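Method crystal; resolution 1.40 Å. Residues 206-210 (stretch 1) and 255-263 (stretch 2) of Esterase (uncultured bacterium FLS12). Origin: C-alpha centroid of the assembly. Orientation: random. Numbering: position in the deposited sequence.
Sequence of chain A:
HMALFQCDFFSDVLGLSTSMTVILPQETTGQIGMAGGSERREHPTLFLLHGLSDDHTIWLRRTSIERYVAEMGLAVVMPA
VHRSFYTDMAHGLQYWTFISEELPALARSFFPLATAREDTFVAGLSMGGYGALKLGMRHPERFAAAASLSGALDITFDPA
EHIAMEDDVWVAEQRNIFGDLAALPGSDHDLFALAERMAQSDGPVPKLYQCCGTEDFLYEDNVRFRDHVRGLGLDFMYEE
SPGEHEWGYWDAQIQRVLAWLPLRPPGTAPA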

ATOM      1  N   PRO A 206     -33.129   1.570 -13.278  1.00 20.78           N
ATOM      2  CA  PRO A 206     -31.957   0.709 -13.448  1.00 17.25           C
ATOM      3  C   PRO A 206     -32.362  -0.757 -13.394  1.00 17.05           C
ATOM      4  O   PRO A 206     -33.439  -1.072 -12.865  1.00 19.06           O
ATOM      5  CB  PRO A 206     -31.099   1.046 -12.220  1.00 17.94           C
ATOM      6  CG  PRO A 206     -31.614   2.362 -11.717  1.00 24.38           C
ATOM      7  CD  PRO A 206     -33.079   2.341 -12.026  1.00 22.03           C
ATOM      8  N   LYS A 207     -31.534  -1.635 -13.945  1.00 16.12           N
ATOM      9  CA  LYS A 207     -31.662  -3.059 -13.677  1.00 15.90           C
ATOM     10  C   LYS A 207     -31.409  -3.232 -12.178  1.00 16.74           C
ATOM     11  O   LYS A 207     -30.501  -2.596 -11.632  1.00 15.36           O
ATOM     12  CB  LYS A 207     -30.619  -3.832 -14.489  1.00 14.11           C
ATOM     13  CG  LYS A 207     -31.092  -5.193 -14.975  1.00 17.82           C
ATOM     14  CD  LYS A 207     -29.994  -5.926 -15.739  1.00 17.19           C
ATOM     15  CE  LYS A 207     -30.515  -7.263 -16.248  1.00 17.96           C
ATOM     16  NZ  LYS A 207     -29.450  -8.045 -16.921  1.00 19.72           N
ATOM     17  N   LEU A 208     -32.216  -4.048 -11.506  1.00 15.72           N
ATOM     18  CA  LEU A 208     -32.138  -4.167 -10.045  1.00 13.86           C
ATOM     19  C   LEU A 208     -31.972  -5.607  -9.616  1.00 14.18           C
ATOM     20  O   LEU A 208     -32.658  -6.494 -10.122  1.00 14.91           O
ATOM     21  CB  LEU A 208     -33.390  -3.562  -9.393  1.00 14.70           C
ATOM     22  CG  LEU A 208     -33.544  -2.059  -9.628  1.00 13.97           C
ATOM     23  CD1 LEU A 208     -34.966  -1.600  -9.338  1.00 16.51           C
ATOM     24  CD2 LEU A 208     -32.551  -1.242  -8.800  1.00 16.90           C
ATOM     25  N   TYR A 209     -31.059  -5.840  -8.676  1.00 14.05           N
ATOM     26  CA  TYR A 209     -30.720  -7.181  -8.227  1.00 13.55           C
ATOM     27  C   TYR A 209     -30.735  -7.217  -6.712  1.00 12.70           C
ATOM     28  O   TYR A 209     -30.237  -6.298  -6.050  1.00 13.12           O
ATOM     29  CB  TYR A 209     -29.329  -7.590  -8.763  1.00 12.47           C
ATOM     30  CG  TYR A 209     -28.832  -8.946  -8.304  1.00 13.21           C
ATOM     31  CD1 TYR A 209     -28.274  -9.112  -7.043  1.00 13.36           C
ATOM     32  CD2 TYR A 209     -28.898 -10.060  -9.142  1.00 16.35           C
ATOM     33  CE1 TYR A 209     -27.823 -10.349  -6.615  1.00 15.57           C
ATOM     34  CE2 TYR A 209     -28.436 -11.303  -8.724  1.00 17.02           C
ATOM     35  CZ  TYR A 209     -27.905 -11.440  -7.457  1.00 16.72           C
ATOM     36  OH  TYR A 209     -27.453 -12.668  -7.021  1.00 17.47           O
ATOM     37  N   GLN A 210     -31.262  -8.300  -6.170  1.00 13.71           N
ATOM     38  CA  GLN A 210     -31.248  -8.533  -4.736  1.00 11.50           C
ATOM     39  C   GLN A 210     -30.988  -9.996  -4.453  1.00 12.06           C
ATOM     40  O   GLN A 210     -31.668 -10.859  -5.009  1.00 13.27           O
ATOM     41  CB  GLN A 210     -32.601  -8.153  -4.130  1.00 13.07           C
ATOM     42  CG  GLN A 210     -32.729  -8.494  -2.652  1.00 12.63           C
ATOM     43  CD  GLN A 210     -34.152  -8.372  -2.112  1.00 14.52           C
ATOM     44  OE1 GLN A 210     -35.116  -8.193  -2.864  1.00 13.39           O
ATOM     45  NE2 GLN A 210     -34.282  -8.470  -0.801  1.00 13.45           N
TER
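Stretch 2 (255-263) QRVLAWLPL

This is a helix end laid nearly antiparallel on a strand, with one tryptophan, W260, sandwiched between two alternate strand side chains. The helix through 255-260 passes strand 207-210 at 10.3 Å between axes, their N-to-C directions 167° apart, so the end of the helix meets the start of the strand: Y209 sits opposite V257, and K207 opposite P262, with CA atoms 7.6 and 7.7 Å apart. Strand alternation sets the first rule: K207 and Y209 send their CA-to-CB bonds toward the helix, whereas L208 points away and offers mainly backbone, its C atom 3.4 Å from W260 CZ2.

W260, at chi1 t, sets its indole across the strand, its plane wedged between K207 and Y209. Y209 CB covers one face, 3.5 Å from W260 CZ2, and the tyrosine ring turns its edge to the indole with planes at 60°. Over the opposite face runs the extended K207 chain, whose CE comes 3.4 Å from W260 NE1; its ammonium makes a cation-pi contact and also donates a hydrogen bond from K207 NZ to W260 O at 2.7 Å. One lysine thus holds both ring and carbonyl of the same residue. One helical turn back, V257 CG2 packs over a face of Y209, 3.5 Å from Y209 CE1. Past the helix, L261 leaves helical geometry, and P262 CD closes the contact 3.9 Å from K207 CD.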

ATOM      1  N   GLN A 255     -19.995 -13.076  -8.623  1.00 14.87           N
ATOM      2  CA  GLN A 255     -19.835 -13.612  -9.981  1.00 15.49           C
ATOM      3  C   GLN A 255     -21.162 -13.609 -10.745  1.00 14.06           C
ATOM      4  O   GLN A 255     -21.199 -13.298 -11.937  1.00 15.31           O
ATOM      5  CB  GLN A 255     -19.249 -15.021  -9.934  1.00 15.53           C
ATOM      6  CG  GLN A 255     -17.831 -15.053  -9.377  1.00 16.75           C
ATOM      7  CD  GLN A 255     -17.362 -16.461  -9.138  1.00 17.82           C
ATOM      8  OE1 GLN A 255     -17.090 -17.201 -10.088  1.00 19.79           O
ATOM      9  NE2 GLN A 255     -17.278 -16.854  -7.873  1.00 16.06           N
ATOM     10  N   ARG A 256     -22.252 -13.923 -10.048  1.00 14.91           N
ATOM     11  CA  ARG A 256     -23.574 -13.911 -10.666  1.00 17.02           C
ATOM     12  C   ARG A 256     -23.999 -12.480 -10.964  1.00 15.20           C
ATOM     13  O   ARG A 256     -24.556 -12.193 -12.021  1.00 16.35           O
ATOM     14  CB  ARG A 256     -24.586 -14.609  -9.765  1.00 16.45           C
ATOM     15  CG  ARG A 256     -24.211 -16.057  -9.456  1.00 18.80           C
ATOM     16  CD  ARG A 256     -25.305 -16.754  -8.665  1.00 22.90           C
ATOM     17  NE  ARG A 256     -26.568 -16.762  -9.396  1.00 21.36           N
ATOM     18  CZ  ARG A 256     -26.904 -17.670 -10.308  1.00 26.38           C
ATOM     19  NH1 ARG A 256     -26.062 -18.654 -10.619  1.00 28.34           N
ATOM     20  NH2 ARG A 256     -28.077 -17.594 -10.921  1.00 27.94           N
ATOM     21  N   VAL A 257     -23.711 -11.564 -10.046  1.00 14.00           N
ATOM     22  CA  VAL A 257     -24.014 -10.163 -10.290  1.00 14.79           C
ATOM     23  C   VAL A 257     -23.252  -9.644 -11.509  1.00 14.58           C
ATOM     24  O   VAL A 257     -23.819  -8.939 -12.344  1.00 15.29           O
ATOM     25  CB  VAL A 257     -23.705  -9.295  -9.060  1.00 13.87           C
ATOM     26  CG1 VAL A 257     -23.744  -7.813  -9.419  1.00 15.38           C
ATOM     27  CG2 VAL A 257     -24.699  -9.605  -7.938  1.00 15.73           C
ATOM     28  N   LEU A 258     -21.970  -9.994 -11.616  1.00 14.25           N
ATOM     29  CA  LEU A 258     -21.169  -9.560 -12.755  1.00 14.81           C
ATOM     30  C   LEU A 258     -21.754 -10.042 -14.089  1.00 14.27           C
ATOM     31  O   LEU A 258     -21.807  -9.283 -15.049  1.00 17.24           O
ATOM     32  CB  LEU A 258     -19.713 -10.010 -12.601  1.00 15.22           C
ATOM     33  CG  LEU A 258     -18.899  -9.293 -11.514  1.00 13.82           C
ATOM     34  CD1 LEU A 258     -17.576 -10.001 -11.321  1.00 16.22           C
ATOM     35  CD2 LEU A 258     -18.673  -7.825 -11.854  1.00 15.15           C
ATOM     36  N   ALA A 259     -22.207 -11.291 -14.135  1.00 15.27           N
ATOM     37  CA  ALA A 259     -22.792 -11.844 -15.359  1.00 16.32           C
ATOM     38  C   ALA A 259     -24.100 -11.159 -15.725  1.00 18.15           C
ATOM     39  O   ALA A 259     -24.484 -11.098 -16.900  1.00 19.97           O
ATOM     40  CB  ALA A 259     -23.008 -13.342 -15.211  1.00 17.59           C
ATOM     41  N   TRP A 260     -24.780 -10.653 -14.705  1.00 17.01           N
ATOM     42  CA  TRP A 260     -26.087 -10.030 -14.831  1.00 17.50           C
ATOM     43  C   TRP A 260     -26.014  -8.565 -15.265  1.00 16.82           C
ATOM     44  O   TRP A 260     -26.988  -8.016 -15.782  1.00 18.57           O
ATOM     45  CB  TRP A 260     -26.814 -10.180 -13.492  1.00 16.42           C
ATOM     46  CG  TRP A 260     -28.012  -9.293 -13.245  1.00 16.85           C
ATOM     47  CD1 TRP A 260     -29.325  -9.582 -13.508  1.00 19.37           C
ATOM     48  CD2 TRP A 260     -28.003  -8.001 -12.631  1.00 15.24           C
ATOM     49  NE1 TRP A 260     -30.129  -8.537 -13.107  1.00 17.53           N
ATOM     50  CE2 TRP A 260     -29.342  -7.558 -12.558  1.00 16.77           C
ATOM     51  CE3 TRP A 260     -26.993  -7.177 -12.125  1.00 16.03           C
ATOM     52  CZ2 TRP A 260     -29.689  -6.320 -12.022  1.00 17.02           C
ATOM     53  CZ3 TRP A 260     -27.338  -5.953 -11.592  1.00 17.56           C
ATOM     54  CH2 TRP A 260     -28.676  -5.533 -11.542  1.00 17.29           C
ATOM     55  N   LEU A 261     -24.865  -7.922 -15.061  1.00 15.69           N
ATOM     56  CA  LEU A 261     -24.730  -6.510 -15.410  1.00 16.59           C
ATOM     57  C   LEU A 261     -25.044  -6.275 -16.882  1.00 19.17           C
ATOM     58  O   LEU A 261     -24.625  -7.049 -17.738  1.00 18.31           O
ATOM     59  CB  LEU A 261     -23.320  -5.998 -15.109  1.00 17.95           C
ATOM     60  CG  LEU A 261     -22.870  -5.893 -13.650  1.00 15.17           C
ATOM     61  CD1 LEU A 261     -21.434  -5.381 -13.589  1.00 16.82           C
ATOM     62  CD2 LEU A 261     -23.805  -5.006 -12.830  1.00 17.40           C
ATOM     63  N   PRO A 262     -25.790  -5.205 -17.183  1.00 17.22           N
ATOM     64  CA  PRO A 262     -26.068  -4.869 -18.585  1.00 19.23           C
ATOM     65  C   PRO A 262     -24.875  -4.145 -19.210  1.00 18.68           C
ATOM     66  O   PRO A 262     -24.929  -2.956 -19.536  1.00 20.24           O
ATOM     67  CB  PRO A 262     -27.283  -3.951 -18.481  1.00 18.71           C
ATOM     68  CG  PRO A 262     -27.116  -3.269 -17.152  1.00 16.84           C
ATOM     69  CD  PRO A 262     -26.493  -4.310 -16.246  1.00 18.52           C
ATOM     70  N   LEU A 263     -23.784  -4.884 -19.366  1.00 19.52           N
ATOM     71  CA  LEU A 263     -22.522  -4.303 -19.801  1.00 22.23           C
ATOM     72  C   LEU A 263     -22.396  -4.319 -21.321  1.00 25.46           C
ATOM     73  O   LEU A 263     -22.625  -5.350 -21.955  1.00 27.25           O
ATOM     74  CB  LEU A 263     -21.366  -5.067 -19.156  1.00 21.98           C
ATOM     75  CG  LEU A 263     -19.937  -4.708 -19.554  1.00 21.86           C
ATOM     76  CD1 LEU A 263     -19.652  -3.280 -19.193  1.00 19.87           C
ATOM     77  CD2 LEU A 263     -18.958  -5.633 -18.859  1.00 24.07           C
TER